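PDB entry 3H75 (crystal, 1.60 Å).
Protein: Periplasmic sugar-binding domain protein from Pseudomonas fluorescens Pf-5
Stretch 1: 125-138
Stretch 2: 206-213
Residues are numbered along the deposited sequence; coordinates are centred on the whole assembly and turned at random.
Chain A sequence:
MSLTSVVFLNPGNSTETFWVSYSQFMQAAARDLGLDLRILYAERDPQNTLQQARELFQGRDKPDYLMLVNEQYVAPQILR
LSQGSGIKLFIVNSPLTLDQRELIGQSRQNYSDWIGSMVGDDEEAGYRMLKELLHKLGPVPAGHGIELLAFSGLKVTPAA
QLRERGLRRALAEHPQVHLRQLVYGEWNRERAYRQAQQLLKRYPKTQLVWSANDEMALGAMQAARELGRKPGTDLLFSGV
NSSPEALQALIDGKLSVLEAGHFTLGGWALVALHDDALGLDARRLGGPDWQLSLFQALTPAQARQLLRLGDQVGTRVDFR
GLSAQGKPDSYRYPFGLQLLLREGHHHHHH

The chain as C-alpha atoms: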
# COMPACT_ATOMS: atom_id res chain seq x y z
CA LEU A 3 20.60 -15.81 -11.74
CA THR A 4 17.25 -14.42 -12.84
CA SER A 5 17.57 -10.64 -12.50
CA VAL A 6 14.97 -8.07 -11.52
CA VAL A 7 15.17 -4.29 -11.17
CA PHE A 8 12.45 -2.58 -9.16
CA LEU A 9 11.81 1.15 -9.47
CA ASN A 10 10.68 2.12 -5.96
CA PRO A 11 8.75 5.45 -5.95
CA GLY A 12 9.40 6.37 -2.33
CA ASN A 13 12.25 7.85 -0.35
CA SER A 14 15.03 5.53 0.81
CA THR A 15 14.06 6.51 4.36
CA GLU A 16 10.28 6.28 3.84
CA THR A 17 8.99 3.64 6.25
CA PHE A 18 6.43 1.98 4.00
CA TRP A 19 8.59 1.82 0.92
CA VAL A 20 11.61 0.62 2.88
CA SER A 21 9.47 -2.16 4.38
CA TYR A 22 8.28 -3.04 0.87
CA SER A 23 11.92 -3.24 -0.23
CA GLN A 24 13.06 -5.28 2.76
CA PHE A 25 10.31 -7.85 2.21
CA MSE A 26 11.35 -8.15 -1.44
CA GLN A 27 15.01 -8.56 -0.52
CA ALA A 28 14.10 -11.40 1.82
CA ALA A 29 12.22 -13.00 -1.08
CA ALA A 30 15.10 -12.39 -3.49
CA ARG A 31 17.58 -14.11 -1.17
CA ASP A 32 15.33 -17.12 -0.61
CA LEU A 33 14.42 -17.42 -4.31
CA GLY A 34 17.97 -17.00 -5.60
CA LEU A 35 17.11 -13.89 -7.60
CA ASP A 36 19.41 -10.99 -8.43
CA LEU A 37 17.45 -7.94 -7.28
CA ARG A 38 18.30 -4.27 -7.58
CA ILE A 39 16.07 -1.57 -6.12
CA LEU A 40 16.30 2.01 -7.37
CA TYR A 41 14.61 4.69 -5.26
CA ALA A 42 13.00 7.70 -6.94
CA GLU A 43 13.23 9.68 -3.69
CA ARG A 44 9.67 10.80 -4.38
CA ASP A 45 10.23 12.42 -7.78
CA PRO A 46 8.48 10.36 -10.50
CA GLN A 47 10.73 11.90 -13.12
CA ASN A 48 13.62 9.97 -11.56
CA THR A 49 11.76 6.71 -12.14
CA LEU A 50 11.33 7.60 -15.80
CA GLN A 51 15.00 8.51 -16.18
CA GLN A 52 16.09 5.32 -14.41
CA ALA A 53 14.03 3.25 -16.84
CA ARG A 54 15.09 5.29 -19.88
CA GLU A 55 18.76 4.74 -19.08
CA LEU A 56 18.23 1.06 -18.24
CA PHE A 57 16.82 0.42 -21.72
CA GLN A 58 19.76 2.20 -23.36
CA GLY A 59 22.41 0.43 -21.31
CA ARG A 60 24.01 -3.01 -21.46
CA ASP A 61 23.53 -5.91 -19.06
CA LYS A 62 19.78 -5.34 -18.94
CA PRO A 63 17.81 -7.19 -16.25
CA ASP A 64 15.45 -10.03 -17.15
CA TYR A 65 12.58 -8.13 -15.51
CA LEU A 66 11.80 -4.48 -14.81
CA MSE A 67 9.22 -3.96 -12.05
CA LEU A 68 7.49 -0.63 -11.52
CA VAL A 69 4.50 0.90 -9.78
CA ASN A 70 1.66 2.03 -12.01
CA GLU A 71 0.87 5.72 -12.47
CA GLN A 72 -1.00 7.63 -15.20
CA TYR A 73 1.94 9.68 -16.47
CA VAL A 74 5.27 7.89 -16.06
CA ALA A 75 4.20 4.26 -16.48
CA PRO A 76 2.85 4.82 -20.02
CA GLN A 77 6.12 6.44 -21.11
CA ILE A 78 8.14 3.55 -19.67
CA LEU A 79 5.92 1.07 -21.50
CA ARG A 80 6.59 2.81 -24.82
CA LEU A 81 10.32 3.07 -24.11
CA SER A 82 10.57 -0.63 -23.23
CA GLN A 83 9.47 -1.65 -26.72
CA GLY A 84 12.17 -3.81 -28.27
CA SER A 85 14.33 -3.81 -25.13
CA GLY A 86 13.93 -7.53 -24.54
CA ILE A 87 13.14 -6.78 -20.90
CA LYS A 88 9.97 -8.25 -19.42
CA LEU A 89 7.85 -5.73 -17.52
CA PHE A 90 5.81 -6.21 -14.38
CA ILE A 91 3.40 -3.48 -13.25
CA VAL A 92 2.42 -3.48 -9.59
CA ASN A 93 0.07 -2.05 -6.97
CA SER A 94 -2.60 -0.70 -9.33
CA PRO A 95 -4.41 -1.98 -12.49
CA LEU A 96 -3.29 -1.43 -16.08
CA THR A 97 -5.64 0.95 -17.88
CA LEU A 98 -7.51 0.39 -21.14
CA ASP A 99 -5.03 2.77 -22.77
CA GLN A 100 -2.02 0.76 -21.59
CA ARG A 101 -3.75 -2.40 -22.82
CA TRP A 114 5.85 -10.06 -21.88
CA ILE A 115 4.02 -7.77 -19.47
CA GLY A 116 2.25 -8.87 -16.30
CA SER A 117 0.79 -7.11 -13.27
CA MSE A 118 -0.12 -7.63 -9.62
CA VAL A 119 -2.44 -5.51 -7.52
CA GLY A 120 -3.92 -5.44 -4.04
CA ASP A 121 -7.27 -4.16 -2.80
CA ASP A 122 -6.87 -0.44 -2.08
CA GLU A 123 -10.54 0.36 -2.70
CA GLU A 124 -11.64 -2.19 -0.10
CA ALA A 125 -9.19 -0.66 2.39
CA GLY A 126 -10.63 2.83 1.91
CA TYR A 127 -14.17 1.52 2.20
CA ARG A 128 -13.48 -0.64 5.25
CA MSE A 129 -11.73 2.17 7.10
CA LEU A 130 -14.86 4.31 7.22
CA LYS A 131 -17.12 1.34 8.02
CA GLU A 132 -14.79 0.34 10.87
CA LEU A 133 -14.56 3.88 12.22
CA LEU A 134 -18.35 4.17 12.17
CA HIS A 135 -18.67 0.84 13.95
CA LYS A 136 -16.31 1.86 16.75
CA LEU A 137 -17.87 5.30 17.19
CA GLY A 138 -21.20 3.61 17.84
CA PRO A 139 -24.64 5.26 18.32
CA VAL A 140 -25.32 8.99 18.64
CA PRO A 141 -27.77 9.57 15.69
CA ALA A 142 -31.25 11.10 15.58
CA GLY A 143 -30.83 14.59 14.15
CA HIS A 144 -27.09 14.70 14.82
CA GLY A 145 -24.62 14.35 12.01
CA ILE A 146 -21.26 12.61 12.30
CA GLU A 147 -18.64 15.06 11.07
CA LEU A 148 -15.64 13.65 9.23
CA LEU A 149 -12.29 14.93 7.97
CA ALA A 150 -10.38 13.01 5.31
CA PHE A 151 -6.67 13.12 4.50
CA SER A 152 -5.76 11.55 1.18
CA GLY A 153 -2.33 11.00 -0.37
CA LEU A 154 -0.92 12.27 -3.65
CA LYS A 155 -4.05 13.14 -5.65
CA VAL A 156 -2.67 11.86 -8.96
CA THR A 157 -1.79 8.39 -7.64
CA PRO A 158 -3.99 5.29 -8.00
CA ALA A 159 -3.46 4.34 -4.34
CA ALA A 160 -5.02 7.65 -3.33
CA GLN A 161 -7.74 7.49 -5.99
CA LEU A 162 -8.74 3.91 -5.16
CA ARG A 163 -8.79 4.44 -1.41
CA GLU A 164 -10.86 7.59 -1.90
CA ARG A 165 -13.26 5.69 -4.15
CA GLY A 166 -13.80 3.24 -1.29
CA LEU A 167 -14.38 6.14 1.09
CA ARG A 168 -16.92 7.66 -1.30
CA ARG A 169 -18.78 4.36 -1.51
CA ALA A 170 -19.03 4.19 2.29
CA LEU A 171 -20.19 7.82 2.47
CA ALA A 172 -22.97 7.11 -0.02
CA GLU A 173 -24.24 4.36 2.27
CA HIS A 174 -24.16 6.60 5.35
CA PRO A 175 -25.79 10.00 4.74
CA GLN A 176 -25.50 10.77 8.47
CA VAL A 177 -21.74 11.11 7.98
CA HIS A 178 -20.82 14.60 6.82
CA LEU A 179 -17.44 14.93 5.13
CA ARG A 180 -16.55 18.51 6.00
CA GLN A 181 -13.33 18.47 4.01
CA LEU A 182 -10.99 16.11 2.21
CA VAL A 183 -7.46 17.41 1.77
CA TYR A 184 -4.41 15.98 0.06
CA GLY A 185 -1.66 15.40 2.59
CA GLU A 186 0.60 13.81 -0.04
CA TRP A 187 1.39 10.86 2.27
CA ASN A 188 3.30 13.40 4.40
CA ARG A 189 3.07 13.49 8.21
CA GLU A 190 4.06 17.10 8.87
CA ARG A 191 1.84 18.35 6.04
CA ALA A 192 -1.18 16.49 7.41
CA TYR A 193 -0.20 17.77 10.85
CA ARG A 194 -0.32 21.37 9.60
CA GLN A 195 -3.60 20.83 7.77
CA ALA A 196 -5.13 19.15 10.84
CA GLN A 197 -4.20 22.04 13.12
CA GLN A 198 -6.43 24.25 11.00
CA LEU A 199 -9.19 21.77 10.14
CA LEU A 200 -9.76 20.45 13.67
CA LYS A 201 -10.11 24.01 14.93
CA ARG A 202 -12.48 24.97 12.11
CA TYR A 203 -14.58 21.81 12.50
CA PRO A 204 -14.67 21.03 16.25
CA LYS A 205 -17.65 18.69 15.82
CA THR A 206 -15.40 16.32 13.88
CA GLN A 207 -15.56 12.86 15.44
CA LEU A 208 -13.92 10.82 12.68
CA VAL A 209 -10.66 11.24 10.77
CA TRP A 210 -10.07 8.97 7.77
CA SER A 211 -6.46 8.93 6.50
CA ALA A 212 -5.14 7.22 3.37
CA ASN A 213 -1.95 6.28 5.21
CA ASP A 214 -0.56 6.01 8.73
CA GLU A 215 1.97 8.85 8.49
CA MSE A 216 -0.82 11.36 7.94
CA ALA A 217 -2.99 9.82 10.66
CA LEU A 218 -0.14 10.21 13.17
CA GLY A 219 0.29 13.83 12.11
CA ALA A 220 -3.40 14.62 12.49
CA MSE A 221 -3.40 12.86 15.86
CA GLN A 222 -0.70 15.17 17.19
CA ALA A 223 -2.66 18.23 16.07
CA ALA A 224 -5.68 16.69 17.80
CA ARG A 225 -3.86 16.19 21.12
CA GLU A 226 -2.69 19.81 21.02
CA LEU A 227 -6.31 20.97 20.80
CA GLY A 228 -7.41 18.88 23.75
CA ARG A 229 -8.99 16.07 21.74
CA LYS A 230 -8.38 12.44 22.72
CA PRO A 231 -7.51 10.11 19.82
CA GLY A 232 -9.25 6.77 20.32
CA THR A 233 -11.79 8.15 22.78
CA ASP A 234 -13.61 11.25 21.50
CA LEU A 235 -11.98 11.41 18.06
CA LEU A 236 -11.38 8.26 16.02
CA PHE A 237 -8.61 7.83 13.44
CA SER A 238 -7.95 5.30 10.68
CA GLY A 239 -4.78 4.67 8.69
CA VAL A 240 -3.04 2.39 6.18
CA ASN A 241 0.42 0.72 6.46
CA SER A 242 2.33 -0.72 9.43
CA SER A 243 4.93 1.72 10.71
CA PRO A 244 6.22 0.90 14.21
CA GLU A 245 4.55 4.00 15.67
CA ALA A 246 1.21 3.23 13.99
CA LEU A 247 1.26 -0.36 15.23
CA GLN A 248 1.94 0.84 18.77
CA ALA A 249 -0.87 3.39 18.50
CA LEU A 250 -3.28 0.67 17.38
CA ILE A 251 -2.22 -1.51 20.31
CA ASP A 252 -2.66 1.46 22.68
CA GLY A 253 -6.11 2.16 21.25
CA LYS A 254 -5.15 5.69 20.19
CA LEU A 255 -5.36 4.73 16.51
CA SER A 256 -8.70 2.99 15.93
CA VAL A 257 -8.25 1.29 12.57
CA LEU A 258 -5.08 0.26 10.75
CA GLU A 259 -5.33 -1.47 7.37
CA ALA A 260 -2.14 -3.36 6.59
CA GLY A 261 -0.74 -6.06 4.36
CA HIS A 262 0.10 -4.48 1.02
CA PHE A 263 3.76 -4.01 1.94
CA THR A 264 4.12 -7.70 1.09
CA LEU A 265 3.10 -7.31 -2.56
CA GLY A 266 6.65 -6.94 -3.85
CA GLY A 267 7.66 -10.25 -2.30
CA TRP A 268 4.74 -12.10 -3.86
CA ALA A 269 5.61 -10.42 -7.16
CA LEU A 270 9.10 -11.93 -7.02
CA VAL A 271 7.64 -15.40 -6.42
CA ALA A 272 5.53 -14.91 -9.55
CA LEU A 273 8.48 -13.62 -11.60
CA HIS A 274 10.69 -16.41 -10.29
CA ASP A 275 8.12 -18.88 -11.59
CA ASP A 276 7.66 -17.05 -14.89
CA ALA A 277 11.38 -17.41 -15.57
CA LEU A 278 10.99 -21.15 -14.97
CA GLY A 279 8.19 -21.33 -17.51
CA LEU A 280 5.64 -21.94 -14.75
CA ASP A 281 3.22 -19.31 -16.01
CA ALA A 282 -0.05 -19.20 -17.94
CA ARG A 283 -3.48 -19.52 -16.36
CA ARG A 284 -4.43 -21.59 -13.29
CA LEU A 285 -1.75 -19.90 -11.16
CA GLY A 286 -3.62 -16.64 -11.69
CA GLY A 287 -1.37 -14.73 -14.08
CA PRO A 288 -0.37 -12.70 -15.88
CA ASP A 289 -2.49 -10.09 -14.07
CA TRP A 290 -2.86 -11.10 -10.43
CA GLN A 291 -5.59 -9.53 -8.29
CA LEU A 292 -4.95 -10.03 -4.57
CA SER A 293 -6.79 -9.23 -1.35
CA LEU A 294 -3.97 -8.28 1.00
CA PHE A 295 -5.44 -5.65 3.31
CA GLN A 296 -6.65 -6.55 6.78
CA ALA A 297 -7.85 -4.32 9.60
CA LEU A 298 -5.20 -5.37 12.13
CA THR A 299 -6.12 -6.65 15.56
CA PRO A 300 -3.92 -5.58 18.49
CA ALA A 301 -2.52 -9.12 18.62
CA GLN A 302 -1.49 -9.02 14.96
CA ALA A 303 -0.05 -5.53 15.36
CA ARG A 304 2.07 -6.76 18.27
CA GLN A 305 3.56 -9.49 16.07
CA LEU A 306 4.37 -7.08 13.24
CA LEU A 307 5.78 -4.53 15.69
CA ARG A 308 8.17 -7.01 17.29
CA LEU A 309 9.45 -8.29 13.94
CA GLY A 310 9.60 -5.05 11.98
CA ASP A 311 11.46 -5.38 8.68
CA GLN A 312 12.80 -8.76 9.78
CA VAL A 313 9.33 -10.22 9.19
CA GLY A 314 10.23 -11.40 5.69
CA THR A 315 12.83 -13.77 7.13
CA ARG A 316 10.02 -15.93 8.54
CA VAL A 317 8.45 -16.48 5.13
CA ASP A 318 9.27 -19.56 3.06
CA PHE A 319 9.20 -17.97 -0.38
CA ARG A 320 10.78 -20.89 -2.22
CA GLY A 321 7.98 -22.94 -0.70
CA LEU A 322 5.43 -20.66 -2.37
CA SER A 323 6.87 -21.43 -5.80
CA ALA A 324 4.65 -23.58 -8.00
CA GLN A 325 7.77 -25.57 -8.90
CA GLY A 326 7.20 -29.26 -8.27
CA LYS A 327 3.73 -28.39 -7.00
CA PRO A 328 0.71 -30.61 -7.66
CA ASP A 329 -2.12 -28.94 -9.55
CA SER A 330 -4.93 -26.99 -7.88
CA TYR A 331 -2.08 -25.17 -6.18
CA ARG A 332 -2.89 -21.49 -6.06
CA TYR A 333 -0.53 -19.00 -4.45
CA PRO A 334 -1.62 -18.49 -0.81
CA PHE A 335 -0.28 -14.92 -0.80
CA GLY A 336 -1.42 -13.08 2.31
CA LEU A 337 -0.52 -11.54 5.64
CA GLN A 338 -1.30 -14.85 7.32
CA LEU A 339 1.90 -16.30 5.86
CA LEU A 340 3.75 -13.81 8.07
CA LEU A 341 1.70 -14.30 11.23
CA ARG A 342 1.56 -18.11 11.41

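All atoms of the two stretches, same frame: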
# COMPACT_ATOMS: atom_id res chain seq x y z
N ALA A 125 -9.80 -1.26 1.21
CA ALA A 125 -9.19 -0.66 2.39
C ALA A 125 -9.82 0.70 2.72
O ALA A 125 -10.11 1.00 3.89
CB ALA A 125 -7.69 -0.51 2.19
N GLY A 126 -10.04 1.52 1.70
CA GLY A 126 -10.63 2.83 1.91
C GLY A 126 -12.06 2.72 2.40
O GLY A 126 -12.50 3.47 3.27
N TYR A 127 -12.79 1.77 1.83
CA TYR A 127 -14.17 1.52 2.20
C TYR A 127 -14.25 1.01 3.64
O TYR A 127 -14.97 1.55 4.48
CB TYR A 127 -14.76 0.48 1.25
CG TYR A 127 -16.18 0.05 1.55
CD1 TYR A 127 -17.25 0.91 1.35
CD2 TYR A 127 -16.44 -1.24 2.01
CE1 TYR A 127 -18.56 0.50 1.58
CE2 TYR A 127 -17.75 -1.67 2.24
CZ TYR A 127 -18.80 -0.79 2.03
OH TYR A 127 -20.09 -1.20 2.27
N ARG A 128 -13.48 -0.03 3.93
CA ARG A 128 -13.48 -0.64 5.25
C ARG A 128 -13.05 0.32 6.35
O ARG A 128 -13.56 0.24 7.47
CB ARG A 128 -12.60 -1.89 5.26
CG ARG A 128 -13.21 -3.06 4.49
CD ARG A 128 -14.51 -3.52 5.14
NE ARG A 128 -15.32 -4.34 4.24
CZ ARG A 128 -16.60 -4.65 4.47
NH1 ARG A 128 -17.21 -4.21 5.56
NH2 ARG A 128 -17.26 -5.40 3.60
N MSE A 129 -12.14 1.24 6.06
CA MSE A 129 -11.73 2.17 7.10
C MSE A 129 -12.90 2.99 7.63
O MSE A 129 -13.04 3.15 8.84
CB MSE A 129 -10.63 3.12 6.63
CG MSE A 129 -9.25 2.47 6.58
SE MSE A 129 -7.83 3.78 6.41
CE MSE A 129 -8.12 4.28 4.54
N LEU A 130 -13.73 3.52 6.74
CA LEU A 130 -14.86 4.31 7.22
C LEU A 130 -15.87 3.42 7.94
O LEU A 130 -16.38 3.80 8.99
CB LEU A 130 -15.55 5.07 6.08
CG LEU A 130 -16.59 6.07 6.61
CD1 LEU A 130 -15.90 7.08 7.52
CD2 LEU A 130 -17.28 6.77 5.47
N LYS A 131 -16.16 2.24 7.38
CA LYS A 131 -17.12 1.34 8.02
C LYS A 131 -16.65 0.96 9.42
O LYS A 131 -17.46 0.93 10.36
CB LYS A 131 -17.33 0.07 7.18
CG LYS A 131 -18.15 0.31 5.93
CD LYS A 131 -18.52 -1.00 5.24
CE LYS A 131 -19.48 -1.84 6.07
NZ LYS A 131 -20.83 -1.22 6.19
N GLU A 132 -15.36 0.70 9.57
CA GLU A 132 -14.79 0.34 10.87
C GLU A 132 -14.85 1.50 11.85
O GLU A 132 -15.19 1.32 13.02
CB GLU A 132 -13.34 -0.12 10.70
CG GLU A 132 -13.19 -1.54 10.19
CD GLU A 132 -13.60 -2.56 11.22
OE1 GLU A 132 -12.91 -2.66 12.26
OE2 GLU A 132 -14.62 -3.24 11.01
N LEU A 133 -14.52 2.70 11.37
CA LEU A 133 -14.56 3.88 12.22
C LEU A 133 -15.99 4.11 12.72
O LEU A 133 -16.20 4.39 13.90
CB LEU A 133 -14.07 5.11 11.46
CG LEU A 133 -12.57 5.25 11.21
CD1 LEU A 133 -12.33 6.45 10.29
CD2 LEU A 133 -11.82 5.41 12.53
N LEU A 134 -16.95 3.98 11.81
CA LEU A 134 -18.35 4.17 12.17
C LEU A 134 -18.78 3.13 13.20
O LEU A 134 -19.52 3.43 14.13
CB LEU A 134 -19.23 4.07 10.92
CG LEU A 134 -19.28 5.34 10.08
CD1 LEU A 134 -20.02 5.07 8.77
CD2 LEU A 134 -19.99 6.43 10.87
N HIS A 135 -18.31 1.90 13.02
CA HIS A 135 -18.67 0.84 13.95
C HIS A 135 -18.16 1.13 15.36
O HIS A 135 -18.88 0.97 16.35
CB HIS A 135 -18.11 -0.50 13.49
CG HIS A 135 -18.54 -1.64 14.35
ND1 HIS A 135 -19.86 -2.06 14.41
CD2 HIS A 135 -17.86 -2.42 15.22
CE1 HIS A 135 -19.96 -3.04 15.29
NE2 HIS A 135 -18.76 -3.28 15.79
N LYS A 136 -16.90 1.56 15.45
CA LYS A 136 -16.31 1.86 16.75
C LYS A 136 -16.89 3.10 17.42
O LYS A 136 -16.98 3.16 18.64
CB LYS A 136 -14.79 1.99 16.60
CG LYS A 136 -14.13 0.71 16.10
CD LYS A 136 -12.63 0.84 16.02
CE LYS A 136 -12.01 -0.41 15.42
NZ LYS A 136 -12.33 -1.63 16.20
N LEU A 137 -17.29 4.09 16.62
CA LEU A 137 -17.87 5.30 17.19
C LEU A 137 -19.18 4.95 17.88
O LEU A 137 -19.52 5.50 18.94
CB LEU A 137 -18.13 6.35 16.10
CG LEU A 137 -18.72 7.66 16.61
CD1 LEU A 137 -17.70 8.35 17.51
CD2 LEU A 137 -19.10 8.57 15.44
N GLY A 138 -19.93 4.03 17.28
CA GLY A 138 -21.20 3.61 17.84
C GLY A 138 -22.30 4.64 17.70
O GLY A 138 -22.12 5.66 17.02
N THR A 206 -16.00 17.50 14.51
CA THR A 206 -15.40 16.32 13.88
C THR A 206 -15.23 15.20 14.90
O THR A 206 -14.69 15.42 15.99
CB THR A 206 -14.02 16.64 13.26
OG1 THR A 206 -14.17 17.61 12.22
CG2 THR A 206 -13.39 15.37 12.67
N GLN A 207 -15.70 14.01 14.56
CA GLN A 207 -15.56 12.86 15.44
C GLN A 207 -14.77 11.76 14.76
O GLN A 207 -14.28 10.84 15.42
CB GLN A 207 -16.93 12.29 15.83
CG GLN A 207 -17.81 13.24 16.60
CD GLN A 207 -19.09 12.57 17.04
OE1 GLN A 207 -19.12 11.84 18.03
NE2 GLN A 207 -20.16 12.80 16.28
N LEU A 208 -14.65 11.84 13.44
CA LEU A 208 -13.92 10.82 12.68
C LEU A 208 -12.89 11.43 11.74
O LEU A 208 -13.14 12.44 11.10
CB LEU A 208 -14.88 9.98 11.84
CG LEU A 208 -16.01 9.23 12.54
CD1 LEU A 208 -16.88 8.56 11.46
CD2 LEU A 208 -15.44 8.20 13.51
N VAL A 209 -11.71 10.80 11.67
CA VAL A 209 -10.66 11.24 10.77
C VAL A 209 -10.16 10.04 9.98
O VAL A 209 -9.53 9.13 10.53
CB VAL A 209 -9.47 11.88 11.53
CG1 VAL A 209 -8.40 12.32 10.54
CG2 VAL A 209 -9.96 13.08 12.34
N TRP A 210 -10.47 10.03 8.69
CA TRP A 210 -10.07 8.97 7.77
C TRP A 210 -8.77 9.44 7.11
O TRP A 210 -8.71 10.56 6.62
CB TRP A 210 -11.16 8.82 6.70
CG TRP A 210 -10.96 7.79 5.62
CD1 TRP A 210 -11.53 6.55 5.55
CD2 TRP A 210 -10.25 7.97 4.38
NE1 TRP A 210 -11.23 5.95 4.35
CE2 TRP A 210 -10.44 6.79 3.61
CE3 TRP A 210 -9.47 9.00 3.84
CZ2 TRP A 210 -9.89 6.63 2.34
CZ3 TRP A 210 -8.92 8.84 2.57
CH2 TRP A 210 -9.13 7.66 1.83
N SER A 211 -7.74 8.60 7.13
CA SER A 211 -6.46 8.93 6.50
C SER A 211 -6.03 7.82 5.56
O SER A 211 -6.11 6.64 5.90
CB SER A 211 -5.37 9.15 7.55
OG SER A 211 -5.59 10.34 8.28
N ALA A 212 -5.57 8.20 4.37
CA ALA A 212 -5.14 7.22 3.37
C ALA A 212 -3.84 6.51 3.74
O ALA A 212 -3.45 5.56 3.09
CB ALA A 212 -5.03 7.87 2.00
N ASN A 213 -3.14 6.99 4.76
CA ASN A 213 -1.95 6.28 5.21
C ASN A 213 -1.71 6.59 6.68
O ASN A 213 -2.36 7.48 7.25
CB ASN A 213 -0.73 6.55 4.31
CG ASN A 213 0.08 7.76 4.71
OD1 ASN A 213 -0.40 8.65 5.40
ND2 ASN A 213 1.34 7.79 4.26

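Helices laid against a β-strand in α/β proteins commonly run antiparallel to it, and the side chains between them adopt rotamers that let two different backbone repeats interlock. The pairing of helix 125-137 with strand 206-211 is a compact example. The two axes run nearly antiparallel, at 162°, and approach to 9.0 Å. The register follows from this: Gly126 lies nearest Ala212, Leu130 nearest Trp210, Leu133 nearest Leu208 and Leu137 nearest Gln207, so the helix spends three or four residues where the strand spends one or two.

Leu208 is the hub at the C-terminal half of the helix. Its CA-to-CB bond points toward the helix, and its m,t rotamer spreads the two methyls among several leucines. CD2 lies 4.0 Å from Leu133 CB and 4.2 Å from Leu137 CD2, while CD1 reaches Leu134 CD2 at 3.8 Å and Leu130 CD1 at 4.3 Å. Leu134 starts out pointing away from the strand, yet its m,t conformation brings its end back to that contact. Leu137, by contrast, is t,p; its CD1 also rests 3.8 Å from Gln207 OE1, a van der Waals contact at the margin of the apolar patch. Leu133, another m,t leucine, points toward the strand and sends CD1 to the backbone, 3.9 Å from Val209 O. The alternation of the strand turns the side chain of Val209 itself away.

Trp210 solves a different problem. Its CA-to-CB bond points sideways, but chi1 of 179° and chi2 of 101° carry the indole to the helix with its edge leading. There NE1 donates a hydrogen bond to Gly126 O, at 3.0 Å and with an N-H...O angle of 166°. This polar group is thereby satisfied in a buried setting. At the same place the helix's own pattern loosens: Leu130 N is 3.7 Å from Gly126 O, its usual i to i+4 acceptor, and makes a weak bond to Tyr127 O at 3.2 Å. Leu130 N also lies at the indole edge, 3.9 Å from Trp210 CD1. The absence of a side chain at Gly126 matters here, since an ideal CB would sit just 3.5 Å from Trp210 CZ2.

Selenomethionine Met129 completes the packing. Its m,t,m conformation brings CE to 3.5 Å from Trp210 CE2 and places SE 4.8 Å from the centroid of the five-membered ring, an oblique sulfur-aromatic type of contact with selenium in the sulfur position. The same SE lies 3.4 Å from Ser211 O, so this flexible side chain fills space against both indole and strand backbone.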